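Local coordinates for protein integrase (Bovine immunodeficiency virus, PDB 3KKS) that is the catalytic core domain of a retroviral integrase, the enzyme that inserts viral DNA into host DNA, at residues Arg100-Arg105 with Ser121-Ser126. Residues are numbered along the deposited sequence; the frame is centred on the assembly and turned at random.
Sequences RDLKDR and SLALVS
Arg-105 meets Ser-126 through the edge of its guanidinium: NE donates a hydrogen bond of 2.7 Å to OG of Ser-126, which lies in the guanidinium plane. The bond is short but bent, with an N-H...O angle of 142°, and the hydroxyl also sits against CD of Arg-105. Ser-126 holds OG anti to its backbone N (chi1 171°). A water in the guanidinium plane completes the link, accepting from NH2 of Arg-105 at 2.9 Å and donating to the carbonyl O of Ser-126 at 2.7 Å; it also bonds to OG of Ser-126. The side chain of Arg-105 is thus tied directly to the hydroxyl of Ser-126 and, through the water, to its carbonyl O.

Beneath this polar edge the helices close on small and aliphatic groups. CB of Arg-105 rests on CB of Ala-123 at 3.5 Å, and their CA atoms are only 5.0 Å apart. CD1 of Leu-102 reaches CB of Ala-123 (4.0 Å) and CD2 of Leu-124 (3.9 Å).

On helix 89-109, Arg-100 forms salt bridges with Asp-101 and Asp-104, and Asp-101 also pairs with Arg-131 just past helix 116-129. Leu-127 extends the apolar seam against Leu-102 and Arg-105, and Leu-106 adds to it at Ala-123. Helices 89-109 and 116-129 are consecutive in this RNase H-like core; the axes of segments 100-105 and 121-126 come within 9.0 Å, their N-to-C directions 128° apart, and Leu-124 continues the packing onto Val-28 and Ala-30 of edge strand 28-33.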
loop_
_atom_site.group_PDB
_atom_site.type_symbol
_atom_site.label_atom_id
_atom_site.label_comp_id
_atom_site.label_asym_id
_atom_site.label_seq_id
_atom_site.Cartn_x
_atom_site.Cartn_y
_atom_site.Cartn_z
ATOM N N ARG A 100 5.453 8.754 4.924
ATOM C CA ARG A 100 5.936 10.120 5.076
ATOM C C ARG A 100 6.086 10.755 3.697
ATOM O O ARG A 100 5.608 11.858 3.455
ATOM C CB ARG A 100 7.285 10.101 5.810
ATOM C CG ARG A 100 7.719 11.425 6.397
ATOM C CD ARG A 100 8.292 12.347 5.343
ATOM N NE ARG A 100 9.409 11.738 4.623
ATOM C CZ ARG A 100 10.502 11.243 5.201
ATOM N NH1 ARG A 100 10.635 11.278 6.522
ATOM N NH2 ARG A 100 11.467 10.711 4.456
ATOM N N ASP A 101 6.741 10.036 2.794
ATOM C CA ASP A 101 6.956 10.516 1.437
ATOM C C ASP A 101 5.629 10.720 0.703
ATOM O O ASP A 101 5.495 11.628 -0.113
ATOM C CB ASP A 101 7.824 9.519 0.667
ATOM C CG ASP A 101 9.253 9.483 1.170
ATOM O OD1 ASP A 101 10.022 8.610 0.723
ATOM O OD2 ASP A 101 9.607 10.334 2.009
ATOM N N LEU A 102 4.654 9.868 0.995
ATOM C CA LEU A 102 3.352 9.967 0.364
ATOM C C LEU A 102 2.673 11.243 0.827
ATOM O O LEU A 102 2.065 11.965 0.032
ATOM C CB LEU A 102 2.482 8.761 0.737
ATOM C CG LEU A 102 1.118 8.713 0.050
ATOM C CD1 LEU A 102 1.327 8.563 -1.445
ATOM C CD2 LEU A 102 0.281 7.553 0.593
ATOM N N LYS A 103 2.771 11.509 2.126
ATOM C CA LYS A 103 2.168 12.698 2.697
ATOM C C LYS A 103 2.834 13.958 2.147
ATOM O O LYS A 103 2.176 14.977 1.976
ATOM C CB LYS A 103 2.254 12.638 4.222
ATOM C CG LYS A 103 1.397 11.520 4.810
ATOM C CD LYS A 103 1.565 11.395 6.318
ATOM C CE LYS A 103 0.689 10.282 6.887
ATOM N NZ LYS A 103 -0.756 10.548 6.657
ATOM N N ASP A 104 4.126 13.879 1.842
ATOM C CA ASP A 104 4.845 15.019 1.278
ATOM C C ASP A 104 4.348 15.287 -0.148
ATOM O O ASP A 104 4.137 16.434 -0.533
ATOM C CB ASP A 104 6.357 14.746 1.262
ATOM C CG ASP A 104 6.957 14.688 2.662
ATOM O OD1 ASP A 104 8.090 14.166 2.816
ATOM O OD2 ASP A 104 6.298 15.176 3.607
ATOM N N ARG A 105 4.151 14.224 -0.928
ATOM C CA ARG A 105 3.679 14.377 -2.303
ATOM C C ARG A 105 2.241 14.891 -2.311
ATOM O O ARG A 105 1.864 15.717 -3.144
ATOM C CB ARG A 105 3.743 13.043 -3.045
ATOM C CG ARG A 105 5.149 12.467 -3.194
ATOM C CD ARG A 105 6.048 13.366 -4.036
ATOM N NE ARG A 105 7.324 12.715 -4.332
ATOM C CZ ARG A 105 8.335 12.617 -3.475
ATOM N NH1 ARG A 105 8.224 13.137 -2.263
ATOM N NH2 ARG A 105 9.452 11.986 -3.827
ATOM N N SER A 121 -3.289 9.933 -6.934
ATOM C CA SER A 121 -2.755 9.250 -8.108
ATOM C C SER A 121 -1.407 9.846 -8.506
ATOM O O SER A 121 -0.442 9.123 -8.751
ATOM C CB SER A 121 -3.727 9.378 -9.287
ATOM O OG SER A 121 -4.822 8.495 -9.141
ATOM N N LEU A 122 -1.335 11.168 -8.584
ATOM C CA LEU A 122 -0.078 11.811 -8.960
ATOM C C LEU A 122 0.996 11.579 -7.902
ATOM O O LEU A 122 2.175 11.456 -8.226
ATOM C CB LEU A 122 -0.279 13.309 -9.163
ATOM C CG LEU A 122 -1.113 13.764 -10.361
ATOM C CD1 LEU A 122 -1.188 15.288 -10.335
ATOM C CD2 LEU A 122 -0.485 13.299 -11.664
ATOM N N ALA A 123 0.587 11.535 -6.637
ATOM C CA ALA A 123 1.533 11.307 -5.554
ATOM C C ALA A 123 2.131 9.902 -5.662
ATOM O O ALA A 123 3.306 9.704 -5.353
ATOM C CB ALA A 123 0.846 11.481 -4.202
ATOM N N LEU A 124 1.324 8.935 -6.109
ATOM C CA LEU A 124 1.784 7.553 -6.243
ATOM C C LEU A 124 2.692 7.367 -7.454
ATOM O O LEU A 124 3.654 6.611 -7.407
ATOM C CB LEU A 124 0.584 6.601 -6.339
ATOM C CG LEU A 124 -0.234 6.513 -5.045
ATOM C CD1 LEU A 124 -1.595 5.881 -5.304
ATOM C CD2 LEU A 124 0.555 5.701 -4.019
ATOM N N VAL A 125 2.360 8.044 -8.543
ATOM C CA VAL A 125 3.149 7.990 -9.760
ATOM C C VAL A 125 4.547 8.543 -9.463
ATOM O O VAL A 125 5.558 8.024 -9.941
ATOM C CB VAL A 125 2.495 8.855 -10.844
ATOM C CG1 VAL A 125 3.476 9.122 -11.969
ATOM C CG2 VAL A 125 1.256 8.155 -11.363
ATOM N N SER A 126 4.569 9.612 -8.673
ATOM C CA SER A 126 5.794 10.282 -8.269
ATOM C C SER A 126 6.679 9.354 -7.443
ATOM O O SER A 126 7.875 9.223 -7.702
ATOM C CB SER A 126 5.442 11.533 -7.441
ATOM O OG SER A 126 6.593 12.120 -6.855
HETATM O O HOH W 1 9.431 11.171 -6.571
#